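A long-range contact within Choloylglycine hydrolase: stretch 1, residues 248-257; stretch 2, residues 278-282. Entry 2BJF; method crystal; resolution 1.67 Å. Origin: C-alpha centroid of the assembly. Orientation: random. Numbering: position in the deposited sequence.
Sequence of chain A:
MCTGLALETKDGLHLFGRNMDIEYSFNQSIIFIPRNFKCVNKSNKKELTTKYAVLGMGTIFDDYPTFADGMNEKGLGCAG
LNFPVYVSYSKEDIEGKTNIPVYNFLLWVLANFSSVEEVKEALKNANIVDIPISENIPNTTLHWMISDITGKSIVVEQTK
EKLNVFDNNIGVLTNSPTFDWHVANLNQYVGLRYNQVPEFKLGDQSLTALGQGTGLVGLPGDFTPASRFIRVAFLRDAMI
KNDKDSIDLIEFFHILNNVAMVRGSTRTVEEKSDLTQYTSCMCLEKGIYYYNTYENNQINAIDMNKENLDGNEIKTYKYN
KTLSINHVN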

# COMPACT_ATOMS: atom_id res chain seq x y z
N ASP A 248 9.31 -21.52 20.16
CA ASP A 248 10.61 -21.75 20.80
C ASP A 248 11.61 -20.68 20.35
O ASP A 248 11.24 -19.73 19.65
N LEU A 249 12.87 -20.85 20.74
CA LEU A 249 13.92 -19.85 20.49
C LEU A 249 13.99 -19.35 19.05
O LEU A 249 14.03 -18.14 18.81
N ILE A 250 14.01 -20.27 18.09
CA ILE A 250 14.21 -19.90 16.69
C ILE A 250 13.06 -19.06 16.12
O ILE A 250 13.27 -18.23 15.24
N GLU A 251 11.85 -19.26 16.65
CA GLU A 251 10.67 -18.50 16.21
C GLU A 251 10.83 -17.00 16.45
O GLU A 251 10.38 -16.18 15.64
N PHE A 252 11.47 -16.66 17.56
CA PHE A 252 11.80 -15.28 17.90
C PHE A 252 12.61 -14.63 16.78
O PHE A 252 12.32 -13.51 16.35
N PHE A 253 13.61 -15.35 16.28
CA PHE A 253 14.48 -14.86 15.21
C PHE A 253 13.75 -14.76 13.87
O PHE A 253 13.98 -13.83 13.11
N HIS A 254 12.86 -15.72 13.60
CA HIS A 254 12.05 -15.67 12.39
C HIS A 254 11.18 -14.42 12.32
O HIS A 254 11.07 -13.79 11.26
N ILE A 255 10.57 -14.05 13.44
CA ILE A 255 9.76 -12.84 13.52
C ILE A 255 10.60 -11.59 13.23
O ILE A 255 10.25 -10.78 12.37
N LEU A 256 11.72 -11.46 13.94
CA LEU A 256 12.57 -10.28 13.79
C LEU A 256 13.28 -10.19 12.44
O LEU A 256 13.56 -9.09 11.96
N ASN A 257 13.57 -11.34 11.82
CA ASN A 257 14.17 -11.37 10.48
C ASN A 257 13.32 -10.61 9.45
O ASN A 257 13.85 -9.99 8.53
N TYR A 278 22.82 -6.68 14.86
CA TYR A 278 22.63 -7.89 15.65
C TYR A 278 21.18 -8.10 16.07
O TYR A 278 20.37 -7.17 16.06
N THR A 279 20.87 -9.34 16.42
CA THR A 279 19.57 -9.71 16.96
C THR A 279 19.79 -10.46 18.26
O THR A 279 20.45 -11.50 18.27
N SER A 280 19.27 -9.91 19.35
CA SER A 280 19.42 -10.52 20.67
C SER A 280 18.09 -11.10 21.15
O SER A 280 17.02 -10.58 20.84
N CYS A 281 18.18 -12.19 21.90
CA CYS A 281 17.02 -12.83 22.50
C CYS A 281 17.42 -13.36 23.87
O CYS A 281 18.25 -14.26 23.98
N MET A 282 16.83 -12.78 24.91
CA MET A 282 17.13 -13.17 26.28
C MET A 282 16.05 -14.09 26.82
O MET A 282 14.87 -13.76 26.78

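The helix of stretch 1 lies across the strand of stretch 2 with the two chains running in roughly opposite senses, at 143° between their N-to-C directions and 9.3 Å between axes at closest approach. The backbones come nearest at two places, F252 CA to C281 CA and F253 CA to T279 CA, both at 7.4 Å. At that spacing, side chains from the two stretches touch directly, and together the two stretches bury 329 Å², both sides summed.

The strand contributes two small bumps. Its alternation turns T279 and C281 toward the helix, while S280 and M282 point away. The helix answers with L249, F252, F253 and L256, a set spaced by three and four residues that brings large apolar groups onto one side. F252 and L256 direct their CA-to-CB bonds toward the strand; those of L249 and F253 leave sideways, but the ends of both side chains come nearer to it.

C281 is the better enclosed of the two bumps. Its t rotamer (chi1 178°) carries SG into a hollow between L249 and F252. The F252 ring, set by a t chi1 of -170°, forms one wall: C281 SG sits 3.7 Å from the centroid of the F252 ring and 16° off its normal, a sulfur-aromatic contact over the face, and C281 CB adds a CH-pi contact at 4.0 Å from the same centroid. L249, with chi1 t and chi2 p, closes another part of the pocket by bringing CD1 to 3.6 Å from C281 SG. F253 adds a further contact, its CE2 lying 3.8 Å from C281 CB. The cysteine thus meets two aromatic side chains, its sulfur over the F252 ring and its CB also touching F253.

T279 fills the neighbouring hollow, between F253 and L256. Its m rotamer (chi1 -58°) presents the methyl to the helix, where T279 CG2 lies 3.7 Å from F253 CE1 and 3.7 Å from L256 CD1. The leucine reaches this methyl with chi1 m and chi2 t. OG1 of T279 is hydrogen-bonded elsewhere in the structure, so the residue can offer its methyl to this apolar surface while its hydroxyl is satisfied.

F253, in an m rotamer (chi1 -73°), links the two hollows, since its ring meets both T279 and C281. The aromatic rings also reach the strand backbone: F253 CE1 is 3.6 Å from T279 O, and F252 CE2 is 3.3 Å from S280 O. Through this carbonyl S280 takes part in the contact although its side chain points away, and its OG is hydrogen-bonded elsewhere in the structure.

No hydrogen bond joins the two stretches. The helix keeps its own backbone pairing, with L256 N donating to F252 O at 3.2 Å and N257 N to F253 O at 2.8 Å. The contact is made by apolar packing, together with the sulfur-aromatic and CH-pi contacts of C281 on F252, with a sulfur and a methyl seated among larger apolar side chains.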

# COMPACT_ATOMS: atom_id res chain seq x y z
CB ASP A 248 11.13 -23.17 20.52
CG ASP A 248 11.13 -23.52 19.03
OD1 ASP A 248 11.06 -22.61 18.18
OD2 ASP A 248 11.20 -24.73 18.72
CB LEU A 249 15.28 -20.39 20.94
CG LEU A 249 16.50 -19.46 20.82
CD1 LEU A 249 16.32 -18.20 21.66
CD2 LEU A 249 17.76 -20.19 21.23
CB ILE A 250 14.53 -21.14 15.78
CG1 ILE A 250 15.22 -20.71 14.48
CG2 ILE A 250 13.28 -21.98 15.50
CD1 ILE A 250 16.58 -20.05 14.68
CB GLU A 251 9.40 -19.00 16.91
CG GLU A 251 9.04 -20.47 16.64
CD GLU A 251 8.65 -20.76 15.20
OE1 GLU A 251 8.62 -19.84 14.36
OE2 GLU A 251 8.36 -21.94 14.90
CB PHE A 252 12.59 -15.26 19.22
CG PHE A 252 12.79 -13.89 19.81
CD1 PHE A 252 11.92 -13.42 20.79
CD2 PHE A 252 13.85 -13.08 19.41
CE1 PHE A 252 12.10 -12.16 21.36
CE2 PHE A 252 14.04 -11.82 19.97
CZ PHE A 252 13.16 -11.36 20.94
CB PHE A 253 15.74 -15.71 15.11
CG PHE A 253 16.72 -15.47 16.23
CD1 PHE A 253 17.80 -14.61 16.06
CD2 PHE A 253 16.56 -16.10 17.46
CE1 PHE A 253 18.70 -14.37 17.09
CE2 PHE A 253 17.45 -15.87 18.51
CZ PHE A 253 18.53 -15.01 18.32
CB HIS A 254 11.19 -16.93 12.24
CG HIS A 254 11.96 -18.13 11.76
ND1 HIS A 254 12.42 -18.24 10.47
CD2 HIS A 254 12.34 -19.26 12.40
CE1 HIS A 254 13.06 -19.39 10.33
NE2 HIS A 254 13.02 -20.02 11.49
CB ILE A 255 9.02 -12.72 14.89
CG1 ILE A 255 7.99 -13.83 15.04
CG2 ILE A 255 8.34 -11.35 15.01
CD1 ILE A 255 7.41 -13.97 16.45
CB LEU A 256 13.56 -10.15 14.95
CG LEU A 256 12.98 -9.71 16.30
CD1 LEU A 256 14.09 -9.53 17.32
CD2 LEU A 256 12.16 -8.43 16.19
CB ASN A 257 14.37 -12.81 9.99
CG ASN A 257 15.58 -13.51 10.63
OD1 ASN A 257 15.81 -14.69 10.38
ND2 ASN A 257 16.34 -12.79 11.45
CB TYR A 278 23.59 -7.95 16.87
CG TYR A 278 23.28 -7.00 18.01
CD1 TYR A 278 22.33 -7.33 18.98
CD2 TYR A 278 23.98 -5.81 18.16
CE1 TYR A 278 22.06 -6.47 20.05
CE2 TYR A 278 23.72 -4.95 19.22
CZ TYR A 278 22.76 -5.28 20.15
OH TYR A 278 22.50 -4.43 21.20
CB THR A 279 18.77 -10.58 15.97
OG1 THR A 279 18.63 -9.88 14.72
CG2 THR A 279 17.39 -10.92 16.52
CB SER A 280 19.97 -9.52 21.68
OG SER A 280 19.03 -8.50 21.97
CB CYS A 281 16.51 -13.97 21.62
SG CYS A 281 15.11 -14.88 22.32
CB MET A 282 17.23 -11.92 27.17
CG MET A 282 18.41 -11.03 26.84
SD MET A 282 18.28 -9.39 27.58
CE MET A 282 17.40 -8.50 26.30